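PDB 6I5S: bottromycin amidohydrolase from Streptomyces purpureus, which catalyses the thiazoline-specific amide hydrolysis that acts as the gatekeeping step of bottromycin biosynthesis, probably with the help of two bound zinc ions. Local coordinates for residues Arg34-Val39 and Leu423-Phe428; Gly44-Ala49 and Ala376-Ala381; Tyr85-Phe90 and Asp401-Arg406; Val97-Asp102 and Ala295-Arg300. All coordinates share one frame; numbering follows the deposited sequence.

Contact 1. Residues Arg34-Val39 and Leu423-Phe428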
loop_
_atom_site.group_PDB
_atom_site.type_symbol
_atom_site.label_atom_id
_atom_site.label_comp_id
_atom_site.label_asym_id
_atom_site.label_seq_id
_atom_site.Cartn_x
_atom_site.Cartn_y
_atom_site.Cartn_z
ATOM N N ARG A 34 -2.240 24.940 6.201
ATOM C CA ARG A 34 -0.863 25.403 6.100
ATOM C C ARG A 34 -0.578 25.911 4.694
ATOM O O ARG A 34 -1.354 25.637 3.759
ATOM C CB ARG A 34 0.084 24.279 6.443
ATOM C CG ARG A 34 0.133 23.977 7.913
ATOM C CD ARG A 34 1.443 23.443 8.203
ATOM N NE ARG A 34 1.653 23.266 9.626
ATOM C CZ ARG A 34 2.588 22.454 10.099
ATOM N NH1 ARG A 34 3.401 21.839 9.271
ATOM N NH2 ARG A 34 2.741 22.289 11.388
ATOM N N PRO A 35 0.533 26.634 4.512
ATOM C CA PRO A 35 0.901 27.105 3.169
ATOM C C PRO A 35 1.129 25.935 2.221
ATOM O O PRO A 35 1.666 24.886 2.615
ATOM C CB PRO A 35 2.203 27.890 3.418
ATOM C CG PRO A 35 2.171 28.240 4.831
ATOM C CD PRO A 35 1.474 27.141 5.542
ATOM N N ARG A 36 0.734 26.115 0.954
ATOM C CA ARG A 36 0.996 25.089 -0.065
ATOM C C ARG A 36 1.921 25.616 -1.148
ATOM O O ARG A 36 1.987 25.052 -2.248
ATOM C CB ARG A 36 -0.302 24.560 -0.672
ATOM C CG ARG A 36 -1.124 23.790 0.368
ATOM C CD ARG A 36 -2.504 23.427 -0.136
ATOM N NE ARG A 36 -3.334 22.963 0.981
ATOM C CZ ARG A 36 -3.618 21.701 1.288
ATOM N NH1 ARG A 36 -3.116 20.681 0.597
ATOM N NH2 ARG A 36 -4.359 21.472 2.373
ATOM N N THR A 37 2.651 26.679 -0.821
ATOM C CA THR A 37 3.590 27.313 -1.726
ATOM C C THR A 37 4.919 27.397 -1.018
ATOM O O THR A 37 4.976 27.845 0.126
ATOM C CB THR A 37 3.084 28.712 -2.149
ATOM O OG1 THR A 37 1.939 28.538 -3.014
ATOM C CG2 THR A 37 4.211 29.497 -2.878
ATOM N N HIS A 38 5.977 26.936 -1.676
ATOM C CA HIS A 38 7.277 26.777 -1.030
ATOM C C HIS A 38 8.381 26.975 -2.043
ATOM O O HIS A 38 8.186 26.783 -3.237
ATOM C CB HIS A 38 7.465 25.373 -0.444
ATOM C CG HIS A 38 6.379 24.949 0.491
ATOM N ND1 HIS A 38 6.385 25.283 1.832
ATOM C CD2 HIS A 38 5.229 24.277 0.271
ATOM C CE1 HIS A 38 5.296 24.794 2.402
ATOM N NE2 HIS A 38 4.580 24.181 1.478
ATOM N N VAL A 39 9.567 27.253 -1.532
ATOM C CA VAL A 39 10.814 27.051 -2.258
ATOM C C VAL A 39 11.713 26.210 -1.362
ATOM O O VAL A 39 11.973 26.588 -0.214
ATOM C CB VAL A 39 11.494 28.372 -2.624
ATOM C CG1 VAL A 39 12.821 28.097 -3.350
ATOM C CG2 VAL A 39 10.590 29.192 -3.476
ATOM N N LEU A 423 5.952 16.144 1.967
ATOM C CA LEU A 423 5.105 17.122 1.283
ATOM C C LEU A 423 3.877 16.427 0.728
ATOM O O LEU A 423 4.002 15.510 -0.098
ATOM C CB LEU A 423 5.884 17.758 0.145
ATOM C CG LEU A 423 5.326 18.988 -0.547
ATOM C CD1 LEU A 423 5.202 20.164 0.405
ATOM C CD2 LEU A 423 6.260 19.345 -1.677
ATOM N N VAL A 424 2.686 16.872 1.150
ATOM C CA VAL A 424 1.434 16.209 0.804
ATOM C C VAL A 424 0.554 17.257 0.172
ATOM O O VAL A 424 0.064 18.147 0.888
ATOM C CB VAL A 424 0.719 15.608 2.018
ATOM C CG1 VAL A 424 -0.492 14.796 1.557
ATOM C CG2 VAL A 424 1.617 14.844 2.886
ATOM N N ASP A 425 0.339 17.158 -1.139
ATOM C CA ASP A 425 -0.475 18.167 -1.876
ATOM C C ASP A 425 -0.021 19.565 -1.460
ATOM O O ASP A 425 -0.840 20.470 -1.227
ATOM C CB ASP A 425 -1.980 17.964 -1.620
ATOM C CG ASP A 425 -2.865 18.744 -2.569
ATOM O OD1 ASP A 425 -2.388 19.189 -3.644
ATOM O OD2 ASP A 425 -4.083 18.904 -2.255
ATOM N N GLY A 426 1.296 19.748 -1.351
ATOM C CA GLY A 426 1.876 21.069 -1.013
ATOM C C GLY A 426 2.043 21.421 0.450
ATOM O O GLY A 426 2.731 22.418 0.758
ATOM N N VAL A 427 1.428 20.693 1.373
ATOM C CA VAL A 427 1.640 20.969 2.795
ATOM C C VAL A 427 2.916 20.260 3.223
ATOM O O VAL A 427 3.046 19.044 3.045
ATOM C CB VAL A 427 0.453 20.491 3.643
ATOM C CG1 VAL A 427 0.772 20.577 5.114
ATOM C CG2 VAL A 427 -0.815 21.253 3.290
ATOM N N PHE A 428 3.825 20.992 3.828
ATOM C CA PHE A 428 5.102 20.412 4.251
ATOM C C PHE A 428 5.021 20.018 5.715
ATOM O O PHE A 428 4.980 20.879 6.595
ATOM C CB PHE A 428 6.264 21.380 4.053
ATOM C CG PHE A 428 7.632 20.753 4.333
ATOM C CD1 PHE A 428 8.123 19.749 3.509
ATOM C CD2 PHE A 428 8.440 21.183 5.400
ATOM C CE1 PHE A 428 9.358 19.164 3.742
ATOM C CE2 PHE A 428 9.683 20.598 5.632
ATOM C CZ PHE A 428 10.158 19.609 4.800
HETATM O O HOH W 1 3.232 23.732 4.530
HETATM O O HOH W 2 -2.440 18.170 2.073
#

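Contact 2. Residues Gly44-Ala49 and Ala376-Ala381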
loop_
_atom_site.group_PDB
_atom_site.type_symbol
_atom_site.label_atom_id
_atom_site.label_comp_id
_atom_site.label_asym_id
_atom_site.label_seq_id
_atom_site.Cartn_x
_atom_site.Cartn_y
_atom_site.Cartn_z
ATOM N N GLY A 44 18.194 17.454 -4.249
ATOM C CA GLY A 44 18.579 16.399 -5.159
ATOM C C GLY A 44 17.396 15.466 -5.440
ATOM O O GLY A 44 16.949 14.706 -4.568
ATOM N N LEU A 45 16.836 15.558 -6.633
ATOM C CA LEU A 45 15.686 14.729 -6.995
ATOM C C LEU A 45 16.203 13.346 -7.343
ATOM O O LEU A 45 17.025 13.199 -8.253
ATOM C CB LEU A 45 14.920 15.324 -8.171
ATOM C CG LEU A 45 13.779 14.480 -8.783
ATOM C CD1 LEU A 45 12.724 14.203 -7.745
ATOM C CD2 LEU A 45 13.167 15.146 -10.033
ATOM N N ILE A 46 15.770 12.338 -6.596
ATOM C CA ILE A 46 16.160 10.963 -6.888
ATOM C C ILE A 46 15.227 10.395 -7.953
ATOM O O ILE A 46 13.995 10.494 -7.839
ATOM C CB ILE A 46 16.151 10.127 -5.601
ATOM C CG1 ILE A 46 17.222 10.692 -4.631
ATOM C CG2 ILE A 46 16.396 8.661 -5.895
ATOM C CD1 ILE A 46 17.210 10.019 -3.282
ATOM N N ASP A 47 15.819 9.847 -9.007
ATOM C CA ASP A 47 15.064 9.347 -10.158
ATOM C C ASP A 47 14.321 8.087 -9.761
ATOM O O ASP A 47 14.941 7.104 -9.370
ATOM C CB ASP A 47 16.002 9.053 -11.329
ATOM C CG ASP A 47 15.255 8.800 -12.634
ATOM O OD1 ASP A 47 14.041 9.067 -12.686
ATOM O OD2 ASP A 47 15.885 8.338 -13.611
ATOM N N ALA A 48 12.995 8.112 -9.872
ATOM C CA ALA A 48 12.176 7.024 -9.341
ATOM C C ALA A 48 12.530 5.671 -9.951
ATOM O O ALA A 48 12.236 4.637 -9.342
ATOM C CB ALA A 48 10.695 7.327 -9.568
ATOM N N ALA A 49 13.148 5.655 -11.133
ATOM C CA ALA A 49 13.528 4.414 -11.797
ATOM C C ALA A 49 14.944 3.949 -11.452
ATOM O O ALA A 49 15.155 2.758 -11.194
ATOM C CB ALA A 49 13.396 4.589 -13.312
ATOM N N ALA A 376 15.103 -0.389 -8.092
ATOM C CA ALA A 376 13.938 -1.200 -8.416
ATOM C C ALA A 376 12.851 -1.054 -7.361
ATOM O O ALA A 376 11.657 -0.933 -7.684
ATOM C CB ALA A 376 14.357 -2.667 -8.570
ATOM N N VAL A 377 13.236 -1.088 -6.088
ATOM C CA VAL A 377 12.196 -1.027 -5.071
ATOM C C VAL A 377 11.624 0.390 -4.989
ATOM O O VAL A 377 10.404 0.579 -4.790
ATOM C CB VAL A 377 12.748 -1.550 -3.731
ATOM C CG1 VAL A 377 13.651 -0.526 -3.072
ATOM C CG2 VAL A 377 11.625 -1.965 -2.834
ATOM N N LEU A 378 12.451 1.402 -5.249
ATOM C CA LEU A 378 11.917 2.760 -5.303
ATOM C C LEU A 378 10.926 2.927 -6.458
ATOM O O LEU A 378 9.868 3.558 -6.302
ATOM C CB LEU A 378 13.038 3.782 -5.435
ATOM C CG LEU A 378 12.580 5.258 -5.385
ATOM C CD1 LEU A 378 11.831 5.595 -4.091
ATOM C CD2 LEU A 378 13.731 6.215 -5.608
ATOM N N LYS A 379 11.249 2.375 -7.633
ATOM C CA LYS A 379 10.324 2.403 -8.761
ATOM C C LYS A 379 9.006 1.713 -8.422
ATOM O O LYS A 379 7.937 2.211 -8.755
ATOM C CB LYS A 379 10.972 1.761 -9.993
ATOM C CG LYS A 379 10.146 1.844 -11.233
ATOM C CD LYS A 379 10.848 1.243 -12.469
ATOM C CE LYS A 379 10.058 1.604 -13.747
ATOM N NZ LYS A 379 10.658 1.040 -14.981
ATOM N N ALA A 380 9.064 0.548 -7.784
ATOM C CA ALA A 380 7.858 -0.140 -7.336
ATOM C C ALA A 380 7.036 0.678 -6.335
ATOM O O ALA A 380 5.801 0.616 -6.346
ATOM C CB ALA A 380 8.244 -1.456 -6.679
ATOM N N ALA A 381 7.701 1.470 -5.488
ATOM C CA ALA A 381 7.049 2.236 -4.437
ATOM C C ALA A 381 6.398 3.479 -4.999
ATOM O O ALA A 381 5.507 4.062 -4.368
ATOM C CB ALA A 381 8.097 2.627 -3.356
#

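Contact 3. Residues Tyr85-Phe90 and Asp401-Arg406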
loop_
_atom_site.group_PDB
_atom_site.type_symbol
_atom_site.label_atom_id
_atom_site.label_comp_id
_atom_site.label_asym_id
_atom_site.label_seq_id
_atom_site.Cartn_x
_atom_site.Cartn_y
_atom_site.Cartn_z
ATOM N N TYR A 85 17.478 15.442 -0.126
ATOM C CA TYR A 85 17.260 14.415 -1.135
ATOM C C TYR A 85 15.771 14.099 -1.158
ATOM O O TYR A 85 15.162 13.950 -0.092
ATOM C CB TYR A 85 18.055 13.160 -0.787
ATOM C CG TYR A 85 19.527 13.347 -0.742
ATOM C CD1 TYR A 85 20.320 13.129 -1.863
ATOM C CD2 TYR A 85 20.152 13.764 0.422
ATOM C CE1 TYR A 85 21.734 13.320 -1.803
ATOM C CE2 TYR A 85 21.545 13.945 0.468
ATOM C CZ TYR A 85 22.307 13.704 -0.656
ATOM O OH TYR A 85 23.690 13.889 -0.622
ATOM N N VAL A 86 15.181 14.026 -2.356
ATOM C CA VAL A 86 13.738 13.962 -2.491
ATOM C C VAL A 86 13.356 12.800 -3.381
ATOM O O VAL A 86 13.936 12.608 -4.454
ATOM C CB VAL A 86 13.187 15.281 -3.053
ATOM C CG1 VAL A 86 11.795 15.135 -3.523
ATOM C CG2 VAL A 86 13.265 16.341 -1.946
ATOM N N THR A 87 12.344 12.058 -2.953
ATOM C CA THR A 87 11.662 11.086 -3.784
ATOM C C THR A 87 10.206 11.480 -4.007
ATOM O O THR A 87 9.631 12.237 -3.220
ATOM C CB THR A 87 11.693 9.680 -3.145
ATOM O OG1 THR A 87 10.880 9.656 -1.963
ATOM C CG2 THR A 87 13.110 9.331 -2.727
ATOM N N PRO A 88 9.573 10.949 -5.052
ATOM C CA PRO A 88 8.118 11.016 -5.137
ATOM C C PRO A 88 7.513 10.389 -3.892
ATOM O O PRO A 88 8.103 9.527 -3.226
ATOM C CB PRO A 88 7.809 10.180 -6.370
ATOM C CG PRO A 88 9.032 10.212 -7.176
ATOM C CD PRO A 88 10.132 10.157 -6.176
ATOM N N GLY A 89 6.303 10.811 -3.577
ATOM C CA GLY A 89 5.583 10.189 -2.483
ATOM C C GLY A 89 5.319 8.727 -2.777
ATOM O O GLY A 89 5.152 8.342 -3.927
ATOM N N PHE A 90 5.299 7.921 -1.709
ATOM C CA PHE A 90 5.097 6.479 -1.814
ATOM C C PHE A 90 3.621 6.130 -1.945
ATOM O O PHE A 90 2.731 6.867 -1.489
ATOM C CB PHE A 90 5.651 5.755 -0.571
ATOM C CG PHE A 90 7.057 6.136 -0.244
ATOM C CD1 PHE A 90 7.995 6.309 -1.241
ATOM C CD2 PHE A 90 7.427 6.360 1.051
ATOM C CE1 PHE A 90 9.295 6.746 -0.944
ATOM C CE2 PHE A 90 8.751 6.793 1.351
ATOM C CZ PHE A 90 9.660 6.960 0.329
ATOM N N ASP A 401 3.523 15.886 -4.124
ATOM C CA ASP A 401 3.586 14.777 -3.194
ATOM C C ASP A 401 5.026 14.241 -3.248
ATOM O O ASP A 401 5.397 13.537 -4.192
ATOM C CB ASP A 401 2.620 13.665 -3.600
ATOM C CG ASP A 401 1.149 14.046 -3.547
ATOM O OD1 ASP A 401 0.707 14.893 -2.728
ATOM O OD2 ASP A 401 0.389 13.452 -4.366
ATOM N N LEU A 402 5.817 14.516 -2.224
ATOM C CA LEU A 402 7.249 14.237 -2.256
ATOM C C LEU A 402 7.727 13.867 -0.868
ATOM O O LEU A 402 7.143 14.307 0.118
ATOM C CB LEU A 402 8.015 15.467 -2.731
ATOM C CG LEU A 402 7.723 15.995 -4.136
ATOM C CD1 LEU A 402 8.421 17.350 -4.358
ATOM C CD2 LEU A 402 8.205 14.933 -5.147
ATOM N N VAL A 403 8.823 13.106 -0.788
ATOM C CA VAL A 403 9.411 12.724 0.491
ATOM C C VAL A 403 10.827 13.279 0.570
ATOM O O VAL A 403 11.598 13.172 -0.385
ATOM C CB VAL A 403 9.430 11.203 0.670
ATOM C CG1 VAL A 403 9.747 10.842 2.096
ATOM C CG2 VAL A 403 8.065 10.602 0.255
ATOM N N PHE A 404 11.160 13.878 1.700
ATOM C CA PHE A 404 12.396 14.632 1.890
ATOM C C PHE A 404 13.293 13.953 2.926
ATOM O O PHE A 404 12.808 13.523 3.974
ATOM C CB PHE A 404 12.088 16.025 2.403
ATOM C CG PHE A 404 11.529 16.951 1.381
ATOM C CD1 PHE A 404 12.268 18.038 0.963
ATOM C CD2 PHE A 404 10.262 16.767 0.845
ATOM C CE1 PHE A 404 11.759 18.940 0.037
ATOM C CE2 PHE A 404 9.762 17.658 -0.067
ATOM C CZ PHE A 404 10.512 18.741 -0.488
ATOM N N TYR A 405 14.607 13.925 2.655
ATOM C CA TYR A 405 15.627 13.339 3.516
ATOM C C TYR A 405 16.842 14.252 3.564
ATOM O O TYR A 405 17.267 14.790 2.530
ATOM C CB TYR A 405 16.061 11.980 2.984
ATOM C CG TYR A 405 14.922 10.980 2.891
ATOM C CD1 TYR A 405 14.603 10.151 3.959
ATOM C CD2 TYR A 405 14.190 10.864 1.725
ATOM C CE1 TYR A 405 13.554 9.191 3.856
ATOM C CE2 TYR A 405 13.092 9.954 1.624
ATOM C CZ TYR A 405 12.811 9.136 2.701
ATOM O OH TYR A 405 11.789 8.221 2.634
ATOM N N ARG A 406 17.394 14.433 4.768
ATOM C CA ARG A 406 18.615 15.208 4.894
ATOM C C ARG A 406 19.819 14.417 4.410
ATOM O O ARG A 406 20.788 15.001 3.920
ATOM C CB ARG A 406 18.820 15.627 6.336
ATOM C CG ARG A 406 17.900 16.688 6.846
ATOM C CD ARG A 406 18.087 17.990 6.109
ATOM N NE ARG A 406 17.345 19.074 6.752
ATOM C CZ ARG A 406 17.265 20.314 6.272
ATOM N NH1 ARG A 406 17.851 20.637 5.115
ATOM N NH2 ARG A 406 16.604 21.242 6.962
#

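Contact 4. Residues Val97-Asp102 and Ala295-Arg300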
loop_
_atom_site.group_PDB
_atom_site.type_symbol
_atom_site.label_atom_id
_atom_site.label_comp_id
_atom_site.label_asym_id
_atom_site.label_seq_id
_atom_site.Cartn_x
_atom_site.Cartn_y
_atom_site.Cartn_z
ATOM N N VAL A 97 -7.583 0.678 4.508
ATOM C CA VAL A 97 -7.760 1.832 5.384
ATOM C C VAL A 97 -9.172 1.782 5.931
ATOM O O VAL A 97 -10.142 1.784 5.164
ATOM C CB VAL A 97 -7.499 3.111 4.611
ATOM C CG1 VAL A 97 -7.972 4.311 5.416
ATOM C CG2 VAL A 97 -6.012 3.161 4.282
ATOM N N SER A 98 -9.283 1.705 7.267
ATOM C CA SER A 98 -10.543 1.620 7.981
ATOM C C SER A 98 -10.702 2.701 9.035
ATOM O O SER A 98 -11.796 2.836 9.600
ATOM C CB SER A 98 -10.688 0.246 8.664
ATOM O OG SER A 98 -10.775 -0.756 7.689
ATOM N N SER A 99 -9.656 3.468 9.301
ATOM C CA SER A 99 -9.708 4.495 10.340
ATOM C C SER A 99 -8.701 5.597 10.042
ATOM O O SER A 99 -7.748 5.436 9.270
ATOM C CB SER A 99 -9.417 3.926 11.746
ATOM O OG SER A 99 -8.069 3.656 11.869
ATOM N N VAL A 100 -8.954 6.755 10.659
ATOM C CA VAL A 100 -8.002 7.859 10.543
ATOM C C VAL A 100 -6.627 7.483 11.100
ATOM O O VAL A 100 -5.613 8.021 10.643
ATOM C CB VAL A 100 -8.578 9.108 11.239
ATOM C CG1 VAL A 100 -8.792 8.846 12.710
ATOM C CG2 VAL A 100 -7.663 10.301 11.040
ATOM N N SER A 101 -6.558 6.535 12.040
ATOM C CA SER A 101 -5.261 6.033 12.502
ATOM C C SER A 101 -4.422 5.518 11.341
ATOM O O SER A 101 -3.212 5.745 11.280
ATOM C CB SER A 101 -5.497 4.951 13.547
ATOM O OG SER A 101 -4.273 4.347 13.907
ATOM N N ASP A 102 -5.035 4.751 10.436
ATOM C CA ASP A 102 -4.320 4.260 9.263
ATOM C C ASP A 102 -3.822 5.403 8.388
ATOM O O ASP A 102 -2.723 5.331 7.834
ATOM C CB ASP A 102 -5.229 3.354 8.428
ATOM C CG ASP A 102 -5.851 2.226 9.217
ATOM O OD1 ASP A 102 -5.309 1.838 10.271
ATOM O OD2 ASP A 102 -6.879 1.643 8.755
ATOM N N ALA A 295 -1.396 -0.865 19.994
ATOM C CA ALA A 295 -1.433 0.151 18.953
ATOM C C ALA A 295 -2.533 -0.099 17.933
ATOM O O ALA A 295 -2.930 0.845 17.229
ATOM C CB ALA A 295 -0.082 0.225 18.255
ATOM N N ALA A 296 -3.073 -1.305 17.912
ATOM C CA ALA A 296 -4.152 -1.664 17.013
ATOM C C ALA A 296 -5.412 -0.909 17.404
ATOM O O ALA A 296 -5.654 -0.630 18.575
ATOM C CB ALA A 296 -4.438 -3.165 17.064
ATOM N N THR A 297 -6.231 -0.612 16.407
ATOM C CA THR A 297 -7.501 0.045 16.654
ATOM C C THR A 297 -8.454 -0.893 17.394
ATOM O O THR A 297 -8.373 -2.116 17.258
ATOM C CB THR A 297 -8.135 0.473 15.340
ATOM O OG1 THR A 297 -8.473 -0.687 14.598
ATOM C CG2 THR A 297 -7.176 1.370 14.516
ATOM N N PRO A 298 -9.407 -0.340 18.136
ATOM C CA PRO A 298 -10.262 -1.208 18.956
ATOM C C PRO A 298 -10.986 -2.275 18.149
ATOM O O PRO A 298 -11.102 -3.422 18.609
ATOM C CB PRO A 298 -11.222 -0.218 19.616
ATOM C CG PRO A 298 -10.510 1.092 19.542
ATOM C CD PRO A 298 -9.762 1.085 18.290
ATOM N N SER A 299 -11.410 -1.955 16.921
ATOM C CA SER A 299 -12.140 -2.927 16.114
ATOM C C SER A 299 -11.251 -4.083 15.671
ATOM O O SER A 299 -11.752 -5.174 15.413
ATOM C CB SER A 299 -12.744 -2.247 14.890
ATOM O OG SER A 299 -11.733 -1.648 14.107
ATOM N N ARG A 300 -9.948 -3.850 15.518
ATOM C CA ARG A 300 -9.042 -4.885 15.079
ATOM C C ARG A 300 -8.492 -5.746 16.207
ATOM O O ARG A 300 -8.025 -6.845 15.931
ATOM C CB ARG A 300 -7.858 -4.271 14.343
ATOM C CG ARG A 300 -8.179 -3.840 12.940
ATOM C CD ARG A 300 -7.048 -2.995 12.429
ATOM N NE ARG A 300 -7.338 -2.522 11.103
ATOM C CZ ARG A 300 -6.962 -1.342 10.643
ATOM N NH1 ARG A 300 -6.274 -0.485 11.410
ATOM N NH2 ARG A 300 -7.306 -1.028 9.412
HETATM O O HOH W 3 -8.510 -2.517 7.631
#

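Contact 1. Residues Arg34-Val39 and Leu423-Phe428
His38 and Gly426 meet through a hydrogen bond in which NE2 of the ring donates to the glycine O at 2.7 Å. The oxygen lies in the imidazole plane and is met nearly along the C=O axis. A chi1 of -54° sets CG of His38 beside its own backbone N, from where the ring reaches the hairpin and CE1 comes within 3.9 Å of Phe428 CB. The same NE2 bonds weakly to Pro35 O, and a water links that oxygen to Phe428 N. Arg36, extended from CG to NE, lays one guanidinium face on Val427, with CG2 3.4 Å above the centre of the plane. Its NH1 donates to Asp425 O at 2.9 Å from above the carbonyl plane and forms a longer salt bridge, 3.5 Å, to Asp425 OD2. The two charged planes are 63° apart, and Asp425 has a further partner in Arg133. An alanine in place of Arg36 would probably leave Asp425 O without this donor and open a gap over Val427 CG2. At the margin, Arg34 NH1 bonds weakly to Phe428 O, while its salt bridge goes to Asp433. The arrangement is that of a β-hairpin with a two-residue loop, the type I' turn Val424 to Val427, clasped by the chain leading into strand 38-41.

Contact 2. Residues Gly44-Ala49 and Ala376-Ala381
Ile46 and Leu378 cross at about a right angle, and their branches meet methyl to methyl, Ile46 CG2 standing 3.6 Å from Leu378 CD2. The isoleucine directs its CB toward the helix and holds CG2 anti to its own backbone N. Leu378 answers from the helix with CG anti to its N (chi1 -175°), and its CD2 methyl leads the approach, passing also 4.1 Å from the carbonyl O of Asp47. Beside the apolar pair, the contact is carried by backbone. Ala48 O is set close against the helix at the junction of Leu378 and Lys379, 3.0 Å from Lys379 CA and 3.2 Å from Lys379 CB. Lys379 N is equally near, but the angle is poor and no hydrogen bond forms; no hydrogen bond joins the two segments at all. Lys379 runs fully extended beyond CG, and the near part of the chain makes the contact, CB 4.1 Å from Ala49 CA and CD 4.3 Å from Ala49 CB. Ala49 is poorly ordered, and this margin is probably less firmly fixed than the Ile46-Leu378 pair. Around the contact, Ile46 is hydrogen-bonded through its backbone to Val86 in strand 84-95, and Ala48 touches Pro88 of the same strand and Ala383 of helix 383-388. Helix 374-381 meanwhile turns Val377 and Ala381 to helix 358-369, so it lies between that helix and the chain leaving strand 43-45.

Contact 3. Residues Tyr85-Phe90 and Asp401-Arg406
Val86 and Phe404 are brought together by their first torsions: CG2 of the valine is anti to its carbonyl carbon, and CG of the phenylalanine takes the same place (chi1 -74°). The two side chains then lie side by side, and Val86 CG2 sits over the Phe404 ring in a CH-π contact, 3.6 Å from the centroid and displaced toward the rim. On the other face of the sheet, Thr87 holds OG1 between its backbone N and carbonyl carbon (chi1 69°), 3.4 Å from Val403 CB, and bonds it to Pro88 O. Val403 CG2 covers one face of the Phe90 ring, whose CZ meets Tyr405 OH in the ring plane at 3.4 Å; that hydroxyl is hydrogen-bonded to Leu416 O. The backbones form antiparallel ladder bonds: Tyr85 and Tyr405 exchange two, Thr87 and Val403 two more, and Gly89 N adds one to Asp401 O at 2.9 Å. Phe404 is further enclosed by Phe40 and Phe428. This is an antiparallel strand pair, regular from Tyr85 to Thr87 and irregular at Pro88 and Gly89; strand 84-95 leads on to the zinc ligands His94 and His96, the His-X-His motif of the amidohydrolase superfamily.

Contact 4. Residues Val97-Asp102 and Ala295-Arg300
Asp102 and Arg300 form a salt bridge, reaching toward each other tip to tip. NH1 of Arg300 donates to OD1 of Asp102 at 2.8 Å and NH2 to OD2 at 2.8 Å, each nitrogen serving one oxygen end-on. The bonds are straight, 171° and 162°, and the carboxylate and guanidinium planes are nearly coplanar. OD1 receives its donor on the syn lone pair. Hydrogen bonding within residues 97-102 grips the acid further: Ser98 N donates to Asp102 OD2 at 2.8 Å, and Ser99 N adds a weak bond to the same oxygen. A chi1 of -54° sets CG of Asp102 beside its backbone N, and OD2 meets the N-H of Ser98 ahead of the helix. An alanine here would probably leave Arg300 without its counter-charge and the N-H of Ser98 without its acceptor. A water joins Ser98 OG to Arg300 NH2. Van der Waals contact is slight and centres on Thr297 CG2, 3.6 Å from Ser99 OG and 4.1 Å from Ser101 CB. The motif is a helix N-terminus, with Ser99 at the N-cap and the acid three residues on bonded back to the preceding backbone. It follows the zinc-binding His94 and His96, with the Ser98 side chain about 10 Å from a zinc ion, and is tied to the loop between helices 290-295 and 301-313.

Contact 3 is the buried one, a ladder of backbone bonds with apolar and aromatic packing on both faces, whereas contact 4 lies at the surface and rests on a charged pair. Contacts 1 and 2 are partly buried, the first polar and rich in carbonyl acceptors, the second without any hydrogen bond between its segments. Contacts 1, 2 and 3 reach the same sheet: strand 421-424 neighbours 402-405, and 43-45 neighbours 84-95. Asp401 OD1 bonds Asp425 N between contacts 3 and 1, and Ile46 N bonds Val86 O between contacts 2 and 3. Contact 4 stands apart, about 11 Å from contact 3 between nearest atoms, although strand 84-95 leads into its helix.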